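Long-range contact in mediator of RNA polymerase II transcription subunit 18 (Schizosaccharomyces pombe, PDB 3C0T), which serves in the Mediator complex as a transcriptional coactivator, helping convey signals from gene-specific regulators to the basal RNA polymerase II machinery: residues S121-I126 with Q148-K153. Sequence-based numbering, arbitrary orientation.
Sequences SHEYII and QQRSIK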
loop_
_atom_site.group_PDB
_atom_site.type_symbol
_atom_site.label_atom_id
_atom_site.label_comp_id
_atom_site.label_asym_id
_atom_site.label_seq_id
_atom_site.Cartn_x
_atom_site.Cartn_y
_atom_site.Cartn_z
ATOM N N SER A 121 -16.130 -4.856 2.261
ATOM C CA SER A 121 -16.240 -3.584 1.558
ATOM C C SER A 121 -15.707 -3.738 0.132
ATOM O O SER A 121 -16.467 -3.687 -0.838
ATOM C CB SER A 121 -15.446 -2.498 2.285
ATOM O OG SER A 121 -15.447 -1.292 1.535
ATOM N N HIS A 122 -14.397 -3.935 0.010
ATOM C CA HIS A 122 -13.764 -4.101 -1.298
ATOM C C HIS A 122 -12.465 -4.888 -1.180
ATOM O O HIS A 122 -11.983 -5.161 -0.078
ATOM C CB HIS A 122 -13.469 -2.738 -1.925
ATOM C CG HIS A 122 -12.635 -1.844 -1.061
ATOM N ND1 HIS A 122 -13.096 -1.315 0.128
ATOM C CD2 HIS A 122 -11.368 -1.387 -1.208
ATOM C CE1 HIS A 122 -12.151 -0.569 0.672
ATOM N NE2 HIS A 122 -11.093 -0.596 -0.118
ATOM N N GLU A 123 -11.906 -5.257 -2.327
ATOM C CA GLU A 123 -10.660 -6.000 -2.357
ATOM C C GLU A 123 -9.858 -5.626 -3.591
ATOM O O GLU A 123 -10.408 -5.160 -4.592
ATOM C CB GLU A 123 -10.929 -7.503 -2.373
ATOM C CG GLU A 123 -11.681 -7.989 -3.612
ATOM C CD GLU A 123 -11.836 -9.496 -3.635
ATOM O OE1 GLU A 123 -11.928 -10.099 -2.548
ATOM O OE2 GLU A 123 -11.877 -10.082 -4.735
ATOM N N TYR A 124 -8.549 -5.825 -3.510
ATOM C CA TYR A 124 -7.678 -5.535 -4.636
ATOM C C TYR A 124 -6.360 -6.265 -4.474
ATOM O O TYR A 124 -6.089 -6.889 -3.441
ATOM C CB TYR A 124 -7.428 -4.020 -4.788
ATOM C CG TYR A 124 -6.944 -3.338 -3.534
ATOM C CD1 TYR A 124 -7.844 -2.914 -2.563
ATOM C CD2 TYR A 124 -5.576 -3.151 -3.299
ATOM C CE1 TYR A 124 -7.404 -2.323 -1.384
ATOM C CE2 TYR A 124 -5.120 -2.558 -2.125
ATOM C CZ TYR A 124 -6.043 -2.145 -1.169
ATOM O OH TYR A 124 -5.612 -1.548 -0.006
ATOM N N ILE A 125 -5.545 -6.184 -5.512
ATOM C CA ILE A 125 -4.257 -6.841 -5.530
ATOM C C ILE A 125 -3.153 -5.814 -5.748
ATOM O O ILE A 125 -3.325 -4.863 -6.512
ATOM C CB ILE A 125 -4.229 -7.901 -6.655
ATOM C CG1 ILE A 125 -5.081 -9.103 -6.236
ATOM C CG2 ILE A 125 -2.790 -8.306 -6.977
ATOM C CD1 ILE A 125 -5.247 -10.156 -7.318
ATOM N N ILE A 126 -2.038 -5.986 -5.043
ATOM C CA ILE A 126 -0.903 -5.085 -5.195
ATOM C C ILE A 126 0.231 -5.852 -5.861
ATOM O O ILE A 126 0.647 -6.925 -5.395
ATOM C CB ILE A 126 -0.378 -4.526 -3.845
ATOM C CG1 ILE A 126 -1.435 -3.632 -3.181
ATOM C CG2 ILE A 126 0.885 -3.701 -4.088
ATOM C CD1 ILE A 126 -1.923 -2.489 -4.058
ATOM N N GLN A 148 -11.854 -12.553 -10.726
ATOM C CA GLN A 148 -12.944 -13.233 -10.026
ATOM C C GLN A 148 -12.765 -12.915 -8.536
ATOM O O GLN A 148 -11.659 -13.029 -8.008
ATOM C CB GLN A 148 -12.847 -14.745 -10.240
ATOM C CG GLN A 148 -14.181 -15.459 -10.350
ATOM C CD GLN A 148 -14.809 -15.297 -11.728
ATOM O OE1 GLN A 148 -15.072 -14.179 -12.181
ATOM N NE2 GLN A 148 -15.050 -16.420 -12.403
ATOM N N GLN A 149 -13.837 -12.528 -7.855
ATOM C CA GLN A 149 -13.718 -12.189 -6.444
ATOM C C GLN A 149 -13.007 -13.259 -5.607
ATOM O O GLN A 149 -13.322 -14.440 -5.697
ATOM C CB GLN A 149 -15.093 -11.885 -5.846
ATOM C CG GLN A 149 -15.028 -11.482 -4.378
ATOM C CD GLN A 149 -16.290 -10.783 -3.900
ATOM O OE1 GLN A 149 -16.625 -9.693 -4.369
ATOM N NE2 GLN A 149 -16.994 -11.408 -2.961
ATOM N N ARG A 150 -12.041 -12.817 -4.800
ATOM C CA ARG A 150 -11.250 -13.678 -3.920
ATOM C C ARG A 150 -10.459 -14.737 -4.680
ATOM O O ARG A 150 -10.142 -15.803 -4.140
ATOM C CB ARG A 150 -12.152 -14.343 -2.871
ATOM C CG ARG A 150 -11.460 -14.669 -1.532
ATOM C CD ARG A 150 -10.791 -13.435 -0.904
ATOM N NE ARG A 150 -11.690 -12.284 -0.889
ATOM C CZ ARG A 150 -12.685 -12.112 -0.026
ATOM N NH1 ARG A 150 -12.918 -13.015 0.919
ATOM N NH2 ARG A 150 -13.459 -11.041 -0.118
ATOM N N SER A 151 -10.126 -14.436 -5.934
ATOM C CA SER A 151 -9.364 -15.358 -6.768
ATOM C C SER A 151 -7.932 -14.874 -6.994
ATOM O O SER A 151 -7.695 -13.698 -7.260
ATOM C CB SER A 151 -10.059 -15.543 -8.121
ATOM O OG SER A 151 -9.280 -16.347 -8.992
ATOM N N ILE A 152 -6.976 -15.790 -6.884
ATOM C CA ILE A 152 -5.576 -15.459 -7.099
ATOM C C ILE A 152 -5.124 -16.022 -8.444
ATOM O O ILE A 152 -3.933 -16.012 -8.766
ATOM C CB ILE A 152 -4.684 -16.040 -5.992
ATOM C CG1 ILE A 152 -4.869 -17.557 -5.916
ATOM C CG2 ILE A 152 -5.017 -15.384 -4.667
ATOM C CD1 ILE A 152 -3.972 -18.235 -4.901
ATOM N N LYS A 153 -6.076 -16.518 -9.228
ATOM C CA LYS A 153 -5.749 -17.065 -10.539
ATOM C C LYS A 153 -5.720 -15.945 -11.574
ATOM O O LYS A 153 -6.703 -15.214 -11.744
ATOM C CB LYS A 153 -6.775 -18.129 -10.968
ATOM C CG LYS A 153 -6.844 -19.344 -10.049
ATOM C CD LYS A 153 -7.642 -20.494 -10.661
ATOM C CE LYS A 153 -9.054 -20.070 -11.056
ATOM N NZ LYS A 153 -9.829 -19.520 -9.903
#
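E123, on strand 118-133 of the antiparallel sheet, reaches out to R150 in a type II beta turn, Q148 to S151, within the loop that follows strand 136-146. The turn is closed by S151 N bonding to Q148 O at 2.9 Å. Beyond CG the E123 chain runs extended, and its two carboxylate oxygens divide the work. OE1 of E123 accepts from NE of R150 at 2.8 Å and from its NH2 at 3.0 Å. This oxygen lies only 2° out of the guanidinium plane, so the salt bridge is made at the edge of the group. The carboxylate plane is tilted 55° from it. R150 starts out pointing away from the strand, and its chain bends at chi2 and chi3, which brings NE back toward E123. On the sheet side, E123 also touches F35 and P146. The backbone of the turn is gripped directly as well: R150 N donates to the syn lone pair of E123 OE2 at 2.7 Å, with an N-H...O angle of 167°. An alanine here would probably leave both the R150 guanidinium and the backbone N of R150 without their acceptor. The Q149 side chain crosses that of E123 at about a right angle, its CG 3.5 Å from E123 OE2.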